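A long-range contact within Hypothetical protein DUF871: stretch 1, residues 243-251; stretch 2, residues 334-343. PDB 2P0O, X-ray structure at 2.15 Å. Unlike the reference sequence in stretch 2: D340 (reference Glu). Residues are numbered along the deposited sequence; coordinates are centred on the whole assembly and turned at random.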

# COMPACT_ATOMS: atom_id res chain seq x y z
N PHE A 243 2.52 -6.03 -12.77
CA PHE A 243 3.55 -5.57 -11.87
C PHE A 243 4.71 -5.00 -12.68
O PHE A 243 5.29 -5.68 -13.52
N LEU A 244 5.07 -3.76 -12.39
CA LEU A 244 6.06 -3.05 -13.16
C LEU A 244 7.34 -3.01 -12.36
O LEU A 244 7.35 -2.48 -11.24
N LEU A 245 8.43 -3.52 -12.93
CA LEU A 245 9.71 -3.58 -12.22
C LEU A 245 10.85 -3.12 -13.12
O LEU A 245 10.77 -3.27 -14.33
N GLU A 246 11.89 -2.57 -12.51
CA GLU A 246 13.10 -2.11 -13.22
C GLU A 246 14.26 -3.11 -13.13
O GLU A 246 14.37 -3.86 -12.15
N VAL A 247 15.11 -3.12 -14.15
CA VAL A 247 16.26 -3.99 -14.17
C VAL A 247 17.49 -3.14 -14.36
O VAL A 247 17.39 -2.03 -14.90
N ALA A 248 18.64 -3.65 -13.91
CA ALA A 248 19.92 -2.95 -14.07
C ALA A 248 20.29 -2.85 -15.55
O ALA A 248 19.92 -3.72 -16.32
N PRO A 249 21.05 -1.80 -15.95
CA PRO A 249 21.60 -1.76 -17.31
C PRO A 249 22.41 -3.02 -17.63
O PRO A 249 23.03 -3.58 -16.75
N SER A 250 22.38 -3.47 -18.88
CA SER A 250 23.18 -4.61 -19.31
C SER A 250 23.60 -4.46 -20.75
O SER A 250 22.93 -3.80 -21.54
N GLU A 251 24.71 -5.09 -21.08
CA GLU A 251 25.26 -5.03 -22.42
C GLU A 251 24.80 -6.26 -23.19
O GLU A 251 25.08 -6.44 -24.37
N THR A 334 22.94 -15.24 -17.96
CA THR A 334 22.47 -14.25 -17.00
C THR A 334 22.48 -12.92 -17.72
O THR A 334 23.51 -12.52 -18.26
N ILE A 335 21.33 -12.24 -17.73
CA ILE A 335 21.14 -11.05 -18.59
C ILE A 335 21.21 -9.79 -17.77
O ILE A 335 21.95 -8.88 -18.09
N THR A 336 20.40 -9.71 -16.73
CA THR A 336 20.42 -8.54 -15.87
C THR A 336 19.80 -8.97 -14.55
O THR A 336 19.58 -10.17 -14.34
N ARG A 337 19.51 -8.00 -13.68
CA ARG A 337 18.96 -8.25 -12.37
C ARG A 337 17.90 -7.21 -12.01
O ARG A 337 18.10 -6.04 -12.27
N ILE A 338 16.79 -7.64 -11.39
CA ILE A 338 15.82 -6.70 -10.82
C ILE A 338 16.46 -5.76 -9.82
O ILE A 338 17.20 -6.17 -8.96
N ILE A 339 16.13 -4.49 -9.95
CA ILE A 339 16.61 -3.41 -9.07
C ILE A 339 16.30 -3.74 -7.61
O ILE A 339 15.22 -4.24 -7.30
N ASP A 340 17.27 -3.49 -6.73
CA ASP A 340 17.12 -3.86 -5.32
C ASP A 340 15.75 -3.46 -4.79
O ASP A 340 15.04 -4.27 -4.18
N LYS A 341 15.38 -2.21 -5.04
CA LYS A 341 14.13 -1.63 -4.56
C LYS A 341 12.87 -2.36 -5.07
O LYS A 341 11.83 -2.33 -4.42
N ASP A 342 12.95 -3.03 -6.21
CA ASP A 342 11.76 -3.71 -6.73
C ASP A 342 11.69 -5.18 -6.34
O ASP A 342 10.68 -5.85 -6.58
N GLN A 343 12.72 -5.67 -5.68
CA GLN A 343 12.73 -7.09 -5.37
C GLN A 343 11.65 -7.57 -4.40
O GLN A 343 11.35 -8.75 -4.38

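The two stretches meet at a single beta bridge, V247 with I338, where the CA atoms lie 4.3 Å apart. The strands that lead to it run at 114° to one another, so the contact is a crossing, and side chains fill the space on the way out from the bridge. The bridge itself is held by two main-chain hydrogen bonds: I339 N to E246 O, 2.9 Å and almost straight, and A248 N to R337 O, also 2.9 Å. Between them the backbones come close enough for two CA-H...O contacts, I338 CA to E246 O at 3.5 Å and V247 CA to R337 O at 3.3 Å.

Aliphatic residues suit this buried centre because their methyls can pack there without leaving polar atoms unpaired. V247 (chi1 m) has its CA-to-CB bond sideways to the other stretch, and its CG1 lies 3.9 Å from CD1 of I338. The CA-to-CB bond of I338 points away overall, yet with both chi angles in m the chain returns, and CD1 is the tip that meets the valine. CG2 of I338 approaches CD2 of L245 at 4.1 Å. The side chain of I338 thus lies against both L245 and V247, two residues apart along the strand; its CD1 is within reach of both. L245 points toward stretch 2 with chi1 m and chi2 p.

I339 points toward stretch 1, both chi angles in m, and lies along the backbone of its partner. Its CG1 is 3.7 Å from CB of E246, while CD1 reaches past to within 3.6 Å of A248 N and 4.2 Å of A248 CB. The end of the isoleucine therefore rests against the alanine, touching its backbone more closely than its methyl. E246 contributes mainly its backbone and CB to the contact; its carboxylate, carried on a chi1 m, chi2 t chain, finds its hydrogen bonds elsewhere in the structure.

Polar side chains finish the two ends. Beyond I339, D342 points toward stretch 1 with chi1 m and sets OD2 2.9 Å from E246 N, accepting its hydrogen bond at 160°. A short acid fits well here: OD2 also lies 3.5 Å from CA of L245, so the carboxylate is pressed against the strand and serves an amide that the single bridge does not. The turn carrying D342 is steadied by D342 N to I339 O, 2.8 Å, and by the side chain of Q343, whose NE2 donates to I338 O at 2.9 Å.

At the other end, T336 (chi1 t) points toward stretch 1 and donates OG1 to A248 O over a short 2.6 Å. The same OG1 is 3.7 Å from CB of V247, so the hydroxyl lies close against the strand. S250, also chi1 t and pointing toward its partner, replies by donating OG to I335 O at 2.8 Å, and its CB comes 4.0 Å from CB of T336. Short hydroxyl side chains suit this place, since each reaches a carbonyl of the other stretch while the backbones stay close.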

# COMPACT_ATOMS: atom_id res chain seq x y z
CB PHE A 243 4.08 -6.73 -10.99
CG PHE A 243 3.07 -7.27 -10.03
CD1 PHE A 243 2.78 -6.59 -8.82
CD2 PHE A 243 2.38 -8.44 -10.33
CE1 PHE A 243 1.82 -7.07 -7.93
CE2 PHE A 243 1.43 -8.96 -9.45
CZ PHE A 243 1.13 -8.27 -8.24
CB LEU A 244 5.55 -1.65 -13.47
CG LEU A 244 6.38 -0.70 -14.34
CD1 LEU A 244 6.50 -1.26 -15.77
CD2 LEU A 244 5.84 0.72 -14.35
CB LEU A 245 10.03 -5.02 -11.73
CG LEU A 245 9.01 -5.86 -10.96
CD1 LEU A 245 8.04 -6.52 -11.95
CD2 LEU A 245 9.68 -6.95 -10.08
CB GLU A 246 13.56 -0.75 -12.71
CG GLU A 246 12.86 0.42 -13.36
CD GLU A 246 13.25 1.79 -12.77
OE1 GLU A 246 14.15 1.88 -11.90
OE2 GLU A 246 12.65 2.80 -13.24
CB VAL A 247 16.19 -5.08 -15.32
CG1 VAL A 247 15.07 -6.04 -15.07
CG2 VAL A 247 16.12 -4.44 -16.77
CB ALA A 248 21.05 -3.67 -13.30
CB PRO A 249 22.55 -0.54 -17.27
CG PRO A 249 21.95 0.35 -16.20
CD PRO A 249 21.49 -0.64 -15.15
CB SER A 250 22.40 -5.91 -19.16
OG SER A 250 23.08 -6.97 -19.82
CB GLU A 251 26.78 -4.97 -22.36
CG GLU A 251 27.31 -3.73 -21.64
CD GLU A 251 27.43 -2.52 -22.56
OE1 GLU A 251 28.49 -2.37 -23.24
OE2 GLU A 251 26.46 -1.72 -22.58
CB THR A 334 23.39 -14.20 -15.77
OG1 THR A 334 24.76 -14.24 -16.22
CG2 THR A 334 23.15 -15.42 -14.89
CB ILE A 335 19.74 -11.04 -19.30
CG1 ILE A 335 19.42 -12.40 -19.96
CG2 ILE A 335 19.65 -9.85 -20.30
CD1 ILE A 335 20.50 -12.85 -20.91
CB THR A 336 19.69 -7.32 -16.54
OG1 THR A 336 19.64 -6.24 -15.64
CG2 THR A 336 18.25 -7.66 -16.94
CB ARG A 337 20.08 -8.19 -11.33
CG ARG A 337 19.69 -8.87 -10.01
CD ARG A 337 20.87 -9.04 -9.07
NE ARG A 337 20.37 -9.60 -7.82
CZ ARG A 337 21.01 -9.58 -6.65
NH1 ARG A 337 22.24 -9.07 -6.54
NH2 ARG A 337 20.41 -10.10 -5.58
CB ILE A 338 14.67 -7.44 -10.04
CG1 ILE A 338 14.03 -8.54 -10.92
CG2 ILE A 338 13.65 -6.40 -9.49
CD1 ILE A 338 13.31 -7.99 -12.18
CB ILE A 339 15.97 -2.05 -9.56
CG1 ILE A 339 16.67 -1.56 -10.83
CG2 ILE A 339 15.92 -0.95 -8.51
CD1 ILE A 339 18.15 -1.79 -10.88
CB ASP A 340 18.22 -3.20 -4.47
CG ASP A 340 18.36 -3.81 -3.10
OD1 ASP A 340 17.43 -4.53 -2.68
OD2 ASP A 340 19.40 -3.58 -2.42
CB LYS A 341 14.10 -0.11 -4.88
CG LYS A 341 12.70 0.55 -4.99
CD LYS A 341 12.18 1.15 -3.66
CE LYS A 341 11.14 2.27 -3.89
NZ LYS A 341 10.78 3.06 -2.61
CB ASP A 342 11.61 -3.52 -8.24
CG ASP A 342 11.22 -2.10 -8.61
OD1 ASP A 342 10.74 -1.36 -7.72
OD2 ASP A 342 11.41 -1.69 -9.78
CB GLN A 343 14.13 -7.51 -4.90
CG GLN A 343 15.10 -7.61 -6.09
CD GLN A 343 16.50 -8.01 -5.68
OE1 GLN A 343 16.67 -8.71 -4.71
NE2 GLN A 343 17.50 -7.56 -6.42